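Long-range contact in tail fiber protein (Pseudomonas aeruginosa, PDB 6CL6), which probably recognises the surface of target bacteria as the trimeric receptor-binding fibre of the contractile R2 pyocin: residues A[179-193]-A[197-211]. Numbering follows the deposited sequence.
With EDO (1,2-ethanediol), chain T; EDO (1,2-ethanediol), chain K.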
loop_
_atom_site.group_PDB
_atom_site.type_symbol
_atom_site.label_atom_id
_atom_site.label_comp_id
_atom_site.label_asym_id
_atom_site.label_seq_id
_atom_site.Cartn_x
_atom_site.Cartn_y
_atom_site.Cartn_z
ATOM N N ASN A 179 -29.439 20.284 25.277
ATOM C CA ASN A 179 -28.936 18.919 25.198
ATOM C C ASN A 179 -28.256 18.591 23.889
ATOM O O ASN A 179 -27.917 17.431 23.680
ATOM C CB ASN A 179 -30.070 17.921 25.445
ATOM C CG ASN A 179 -30.404 17.799 26.922
ATOM O OD1 ASN A 179 -29.617 18.235 27.780
ATOM N ND2 ASN A 179 -31.538 17.224 27.221
ATOM N N PHE A 180 -28.068 19.568 23.003
ATOM C CA PHE A 180 -27.370 19.365 21.726
ATOM C C PHE A 180 -26.655 20.678 21.363
ATOM O O PHE A 180 -27.245 21.577 20.754
ATOM C CB PHE A 180 -28.326 18.942 20.624
ATOM C CG PHE A 180 -28.984 17.619 20.839
ATOM C CD1 PHE A 180 -30.191 17.538 21.546
ATOM C CD2 PHE A 180 -28.435 16.459 20.312
ATOM C CE1 PHE A 180 -30.811 16.313 21.741
ATOM C CE2 PHE A 180 -29.046 15.251 20.479
ATOM C CZ PHE A 180 -30.245 15.178 21.211
ATOM N N ILE A 181 -25.399 20.789 21.792
ATOM C CA ILE A 181 -24.539 21.918 21.494
ATOM C C ILE A 181 -23.502 21.423 20.503
ATOM O O ILE A 181 -22.665 20.592 20.855
ATOM C CB ILE A 181 -23.834 22.490 22.724
ATOM C CG1 ILE A 181 -24.793 22.853 23.852
ATOM C CG2 ILE A 181 -22.969 23.714 22.307
ATOM C CD1 ILE A 181 -25.728 23.972 23.547
ATOM N N TYR A 182 -23.558 21.897 19.267
ATOM C CA TYR A 182 -22.612 21.461 18.224
ATOM C C TYR A 182 -21.483 22.489 18.100
ATOM O O TYR A 182 -21.726 23.702 18.216
ATOM C CB TYR A 182 -23.346 21.311 16.894
ATOM C CG TYR A 182 -24.362 20.199 16.876
ATOM C CD1 TYR A 182 -25.661 20.380 17.339
ATOM C CD2 TYR A 182 -24.023 18.943 16.380
ATOM C CE1 TYR A 182 -26.575 19.362 17.332
ATOM C CE2 TYR A 182 -24.951 17.920 16.344
ATOM C CZ TYR A 182 -26.202 18.120 16.833
ATOM O OH TYR A 182 -27.131 17.102 16.812
ATOM N N GLN A 183 -20.272 22.006 17.854
ATOM C CA GLN A 183 -19.120 22.842 17.557
ATOM C C GLN A 183 -18.375 22.297 16.335
ATOM O O GLN A 183 -18.308 21.088 16.116
ATOM C CB GLN A 183 -18.136 22.919 18.749
ATOM C CG GLN A 183 -18.747 23.442 20.036
ATOM C CD GLN A 183 -17.757 23.532 21.157
ATOM O OE1 GLN A 183 -16.843 22.694 21.256
ATOM N NE2 GLN A 183 -17.908 24.558 22.017
ATOM N N THR A 184 -17.769 23.205 15.589
ATOM C CA THR A 184 -16.771 22.889 14.579
ATOM C C THR A 184 -15.555 23.785 14.783
ATOM O O THR A 184 -15.658 24.871 15.358
ATOM C CB THR A 184 -17.265 23.089 13.142
ATOM O OG1 THR A 184 -17.444 24.495 12.883
ATOM C CG2 THR A 184 -18.531 22.349 12.939
ATOM N N TYR A 185 -14.394 23.297 14.325
ATOM C CA TYR A 185 -13.116 24.006 14.467
ATOM C C TYR A 185 -12.330 23.799 13.194
ATOM O O TYR A 185 -12.076 22.652 12.793
ATOM C CB TYR A 185 -12.313 23.490 15.644
ATOM C CG TYR A 185 -11.197 24.424 16.114
ATOM C CD1 TYR A 185 -11.504 25.555 16.886
ATOM C CD2 TYR A 185 -9.877 24.212 15.769
ATOM C CE1 TYR A 185 -10.517 26.424 17.322
ATOM C CE2 TYR A 185 -8.854 25.090 16.223
ATOM C CZ TYR A 185 -9.214 26.201 17.008
ATOM O OH TYR A 185 -8.288 27.100 17.457
ATOM N N GLN A 186 -11.964 24.894 12.566
ATOM C CA GLN A 186 -11.171 24.896 11.336
ATOM C C GLN A 186 -9.799 25.478 11.664
ATOM O O GLN A 186 -9.673 26.666 11.988
ATOM C CB GLN A 186 -11.898 25.690 10.254
ATOM C CG GLN A 186 -11.119 25.818 8.944
ATOM C CD GLN A 186 -11.847 26.649 7.899
ATOM O OE1 GLN A 186 -13.029 26.995 8.042
ATOM N NE2 GLN A 186 -11.135 26.980 6.841
ATOM N N ALA A 187 -8.776 24.647 11.568
ATOM C CA ALA A 187 -7.415 25.080 11.873
ATOM C C ALA A 187 -6.925 26.078 10.831
ATOM O O ALA A 187 -7.171 25.923 9.636
ATOM C CB ALA A 187 -6.489 23.879 11.929
ATOM N N TYR A 188 -6.213 27.109 11.291
ATOM C CA TYR A 188 -5.793 28.176 10.382
ATOM C C TYR A 188 -4.857 27.660 9.300
ATOM O O TYR A 188 -4.903 28.132 8.157
ATOM C CB TYR A 188 -5.136 29.321 11.173
ATOM C CG TYR A 188 -3.682 29.145 11.444
ATOM C CD1 TYR A 188 -3.228 28.252 12.409
ATOM C CD2 TYR A 188 -2.732 29.870 10.720
ATOM C CE1 TYR A 188 -1.871 28.103 12.658
ATOM C CE2 TYR A 188 -1.386 29.699 10.942
ATOM C CZ TYR A 188 -0.962 28.829 11.910
ATOM O OH TYR A 188 0.381 28.695 12.131
ATOM N N ASP A 189 -3.985 26.705 9.637
ATOM C CA ASP A 189 -3.053 26.137 8.669
ATOM C C ASP A 189 -3.600 24.902 7.951
ATOM O O ASP A 189 -2.827 24.133 7.363
ATOM C CB ASP A 189 -1.738 25.758 9.361
ATOM C CG ASP A 189 -1.925 24.703 10.433
ATOM O OD1 ASP A 189 -3.087 24.356 10.723
ATOM O OD2 ASP A 189 -0.908 24.189 10.953
ATOM N N GLY A 190 -4.900 24.649 8.049
ATOM C CA GLY A 190 -5.490 23.497 7.397
ATOM C C GLY A 190 -5.079 22.168 7.978
ATOM O O GLY A 190 -5.208 21.140 7.311
ATOM N N GLU A 191 -4.548 22.160 9.202
ATOM C CA GLU A 191 -4.156 20.908 9.835
ATOM C C GLU A 191 -5.284 19.910 9.707
ATOM O O GLU A 191 -5.072 18.779 9.305
ATOM C CB GLU A 191 -3.782 21.126 11.309
ATOM C CG GLU A 191 -3.197 19.873 11.971
ATOM C CD GLU A 191 -4.266 18.899 12.465
ATOM O OE1 GLU A 191 -5.344 19.358 12.907
ATOM O OE2 GLU A 191 -4.023 17.677 12.446
ATOM N N SER A 192 -6.492 20.331 10.038
ATOM C CA SER A 192 -7.723 19.662 9.624
ATOM C C SER A 192 -8.920 20.507 10.054
ATOM O O SER A 192 -8.771 21.677 10.412
ATOM C CB SER A 192 -7.836 18.249 10.186
ATOM O OG SER A 192 -8.838 17.564 9.447
ATOM N N PHE A 193 -10.097 19.905 9.953
ATOM C CA PHE A 193 -11.418 20.461 10.261
ATOM C C PHE A 193 -12.048 19.450 11.197
ATOM O O PHE A 193 -11.978 18.241 10.929
ATOM C CB PHE A 193 -12.227 20.650 8.970
ATOM C CG PHE A 193 -13.499 21.454 9.129
ATOM C CD1 PHE A 193 -14.621 20.925 9.716
ATOM C CD2 PHE A 193 -13.554 22.756 8.627
ATOM C CE1 PHE A 193 -15.786 21.705 9.848
ATOM C CE2 PHE A 193 -14.707 23.502 8.739
ATOM C CZ PHE A 193 -15.817 22.963 9.344
ATOM N N CYS A 197 -20.108 17.411 19.500
ATOM C CA CYS A 197 -21.390 17.800 20.075
ATOM C C CYS A 197 -21.437 17.494 21.563
ATOM O O CYS A 197 -21.061 16.383 21.987
ATOM C CB CYS A 197 -22.542 17.039 19.394
ATOM S SG CYS A 197 -24.218 17.441 19.967
ATOM N N ARG A 198 -21.963 18.452 22.342
ATOM C CA ARG A 198 -22.311 18.194 23.741
ATOM C C ARG A 198 -23.713 17.631 23.790
ATOM O O ARG A 198 -24.695 18.341 23.498
ATOM C CB ARG A 198 -22.197 19.437 24.599
ATOM C CG ARG A 198 -22.251 19.077 26.100
ATOM C CD ARG A 198 -22.330 20.305 26.955
ATOM N NE ARG A 198 -23.682 20.843 26.955
ATOM C CZ ARG A 198 -24.035 21.955 27.594
ATOM N NH1 ARG A 198 -23.141 22.643 28.267
ATOM N NH2 ARG A 198 -25.282 22.376 27.521
ATOM N N HIS A 199 -23.826 16.368 24.178
ATOM C CA HIS A 199 -25.120 15.679 24.190
ATOM C C HIS A 199 -25.502 15.429 25.645
ATOM O O HIS A 199 -24.762 14.766 26.372
ATOM C CB HIS A 199 -25.067 14.365 23.425
ATOM C CG HIS A 199 -26.333 13.579 23.536
ATOM N ND1 HIS A 199 -26.370 12.274 23.965
ATOM C CD2 HIS A 199 -27.618 13.943 23.330
ATOM C CE1 HIS A 199 -27.621 11.857 23.982
ATOM N NE2 HIS A 199 -28.397 12.849 23.597
ATOM N N SER A 200 -26.639 15.978 26.064
ATOM C CA SER A 200 -27.101 15.897 27.460
ATOM C C SER A 200 -25.958 16.154 28.421
ATOM O O SER A 200 -25.702 15.393 29.363
ATOM C CB SER A 200 -27.775 14.559 27.730
ATOM O OG SER A 200 -29.048 14.527 27.105
ATOM N N ASN A 201 -25.240 17.233 28.143
ATOM C CA ASN A 201 -24.201 17.807 28.989
ATOM C C ASN A 201 -22.903 17.014 29.013
ATOM O O ASN A 201 -22.013 17.349 29.791
ATOM C CB ASN A 201 -24.722 18.005 30.426
ATOM C CG ASN A 201 -25.937 18.960 30.485
ATOM O OD1 ASN A 201 -25.811 20.144 30.211
ATOM N ND2 ASN A 201 -27.110 18.420 30.846
ATOM N N THR A 202 -22.740 16.016 28.146
ATOM C CA THR A 202 -21.469 15.297 28.013
ATOM C C THR A 202 -20.940 15.453 26.592
ATOM O O THR A 202 -21.643 15.156 25.645
ATOM C CB THR A 202 -21.642 13.811 28.341
ATOM O OG1 THR A 202 -22.097 13.673 29.698
ATOM C CG2 THR A 202 -20.331 13.059 28.175
ATOM N N TRP A 203 -19.692 15.897 26.465
ATOM C CA TRP A 203 -19.112 16.108 25.141
ATOM C C TRP A 203 -18.646 14.796 24.528
ATOM O O TRP A 203 -17.915 14.026 25.148
ATOM C CB TRP A 203 -17.949 17.078 25.211
ATOM C CG TRP A 203 -18.337 18.461 25.582
ATOM C CD1 TRP A 203 -18.375 18.982 26.843
ATOM C CD2 TRP A 203 -18.724 19.521 24.691
ATOM N NE1 TRP A 203 -18.788 20.297 26.805
ATOM C CE2 TRP A 203 -18.993 20.659 25.497
ATOM C CE3 TRP A 203 -18.855 19.628 23.294
ATOM C CZ2 TRP A 203 -19.400 21.878 24.957
ATOM C CZ3 TRP A 203 -19.286 20.868 22.756
ATOM C CH2 TRP A 203 -19.542 21.951 23.585
ATOM N N PHE A 204 -19.096 14.538 23.312
ATOM C CA PHE A 204 -18.497 13.516 22.464
ATOM C C PHE A 204 -17.094 13.927 22.064
ATOM O O PHE A 204 -16.776 15.114 22.048
ATOM C CB PHE A 204 -19.346 13.297 21.215
ATOM C CG PHE A 204 -20.502 12.372 21.418
ATOM C CD1 PHE A 204 -20.304 10.995 21.417
ATOM C CD2 PHE A 204 -21.786 12.856 21.582
ATOM C CE1 PHE A 204 -21.364 10.122 21.593
ATOM C CE2 PHE A 204 -22.842 11.985 21.756
ATOM C CZ PHE A 204 -22.631 10.616 21.769
ATOM N N PRO A 205 -16.244 12.948 21.710
ATOM C CA PRO A 205 -14.893 13.267 21.229
ATOM C C PRO A 205 -14.930 14.044 19.943
ATOM O O PRO A 205 -15.839 13.886 19.126
ATOM C CB PRO A 205 -14.243 11.888 21.000
ATOM C CG PRO A 205 -15.098 10.916 21.749
ATOM C CD PRO A 205 -16.495 11.492 21.718
ATOM N N TRP A 206 -13.894 14.880 19.743
ATOM C CA TRP A 206 -13.751 15.544 18.448
ATOM C C TRP A 206 -13.562 14.486 17.359
ATOM O O TRP A 206 -12.890 13.472 17.574
ATOM C CB TRP A 206 -12.567 16.497 18.466
ATOM C CG TRP A 206 -12.741 17.759 19.252
ATOM C CD1 TRP A 206 -12.243 18.035 20.501
ATOM C CD2 TRP A 206 -13.396 18.957 18.804
ATOM N NE1 TRP A 206 -12.590 19.326 20.868
ATOM C CE2 TRP A 206 -13.287 19.907 19.836
ATOM C CE3 TRP A 206 -14.105 19.296 17.646
ATOM C CZ2 TRP A 206 -13.857 21.184 19.741
ATOM C CZ3 TRP A 206 -14.651 20.552 17.534
ATOM C CH2 TRP A 206 -14.531 21.490 18.573
ATOM N N ARG A 207 -14.204 14.713 16.213
ATOM C CA ARG A 207 -13.954 13.962 14.997
ATOM C C ARG A 207 -13.037 14.792 14.104
ATOM O O ARG A 207 -13.238 16.005 13.936
ATOM C CB ARG A 207 -15.249 13.639 14.269
ATOM C CG ARG A 207 -16.208 12.800 15.071
ATOM C CD ARG A 207 -15.564 11.503 15.535
ATOM N NE ARG A 207 -16.496 10.385 15.425
ATOM C CZ ARG A 207 -16.284 9.185 15.939
ATOM N NH1 ARG A 207 -15.172 8.948 16.614
ATOM N NH2 ARG A 207 -17.197 8.230 15.782
ATOM N N ARG A 208 -12.020 14.153 13.569
ATOM C CA ARG A 208 -11.036 14.805 12.715
ATOM C C ARG A 208 -11.231 14.362 11.271
ATOM O O ARG A 208 -11.120 13.168 10.954
ATOM C CB ARG A 208 -9.615 14.463 13.186
ATOM C CG ARG A 208 -8.551 15.183 12.385
ATOM C CD ARG A 208 -7.176 14.727 12.811
ATOM N NE ARG A 208 -6.154 15.466 12.093
ATOM C CZ ARG A 208 -5.840 15.250 10.814
ATOM N NH1 ARG A 208 -6.484 14.338 10.125
ATOM N NH2 ARG A 208 -4.890 15.962 10.222
ATOM N N MET A 209 -11.505 15.319 10.402
ATOM C CA MET A 209 -11.619 15.022 8.971
ATOM C C MET A 209 -10.304 14.485 8.406
ATOM O O MET A 209 -9.235 14.980 8.734
ATOM C CB MET A 209 -12.031 16.287 8.217
ATOM C CG MET A 209 -12.211 16.114 6.726
ATOM S SD MET A 209 -12.309 17.696 5.832
ATOM C CE MET A 209 -13.746 18.471 6.481
ATOM N N TRP A 210 -10.397 13.453 7.566
ATOM C CA TRP A 210 -9.285 13.018 6.728
ATOM C C TRP A 210 -9.305 13.864 5.451
ATOM O O TRP A 210 -10.352 13.979 4.805
ATOM C CB TRP A 210 -9.394 11.544 6.338
ATOM C CG TRP A 210 -9.116 10.561 7.416
ATOM C CD1 TRP A 210 -9.949 9.561 7.841
ATOM C CD2 TRP A 210 -7.939 10.459 8.187
ATOM N NE1 TRP A 210 -9.346 8.847 8.851
ATOM C CE2 TRP A 210 -8.105 9.379 9.079
ATOM C CE3 TRP A 210 -6.723 11.175 8.216
ATOM C CZ2 TRP A 210 -7.130 9.028 10.020
ATOM C CZ3 TRP A 210 -5.753 10.803 9.130
ATOM C CH2 TRP A 210 -5.960 9.740 10.011
ATOM N N HIS A 211 -8.160 14.424 5.075
ATOM C CA HIS A 211 -8.091 15.216 3.865
ATOM C C HIS A 211 -6.827 14.898 3.082
ATOM O O HIS A 211 -5.973 14.098 3.495
ATOM C CB HIS A 211 -8.220 16.726 4.195
ATOM C CG HIS A 211 -7.147 17.241 5.088
ATOM N ND1 HIS A 211 -5.876 17.509 4.640
ATOM C CD2 HIS A 211 -7.154 17.540 6.403
ATOM C CE1 HIS A 211 -5.138 17.932 5.645
ATOM N NE2 HIS A 211 -5.894 17.968 6.726
HETATM C C1 EDO T . -30.313 11.615 20.891
HETATM O O1 EDO T . -30.376 11.293 22.280
HETATM C C2 EDO T . -30.506 10.331 20.086
HETATM O O2 EDO T . -31.908 10.063 19.987
HETATM C C1 EDO K . -0.955 31.582 14.830
HETATM O O1 EDO K . -0.315 31.306 16.090
HETATM C C2 EDO K . 0.042 32.281 13.928
HETATM O O2 EDO K . 1.127 31.367 13.665
HETATM O O HOH W 1 -29.929 19.636 29.910
#
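I181 and R198 form an antiparallel hydrogen-bonded pair, I181 N to R198 O at 3.1 Å and R198 N to I181 O at 2.7 Å, and S200 N, in the type I' turn from H199 to T202, adds a bond to N179 O. On one face of the sheet, C197 SG sits over the centre of the Y182 ring, 3.7 Å from its centroid; chi1 of -178° turns SG away from the C197 backbone N and over the ring. Beside it the F180 and H199 side chains lie side by side, pointing the same way, their ring planes 44° apart. H199 also meets Y188 of the second subunit edge-to-face. On the other face, I181 CG1 lies over the R198 guanidinium, whose NH2 bonds to S178 O. The Q183 amide crosses the W203 ring, with Q183 CD 3.4 Å from W203 CH2; Q183 OE1 accepts from R196 NE. Strands 180-187 and 193-199 form a beta hairpin in a mixed sheet, and 202-208 is its outermost strand within this chain. A type I turn, A187 to G190, opens the hairpin connection, which E191 and S192 complete. Here R208 grips E191 side-on: R208 NE and NH2 both reach E191 OE2, from one face of the carboxylate, with NH2 at 2.9 Å. S192 CB sits over one face of the guanidinium, and D214 is a second acidic partner of NH2. H211 NE2 donates almost straight to E191 O at 2.8 Å, in its ring plane but from above the carbonyl plane. S192 OG donates to M209 O at 2.7 Å, while M209 N bonds to F193 O.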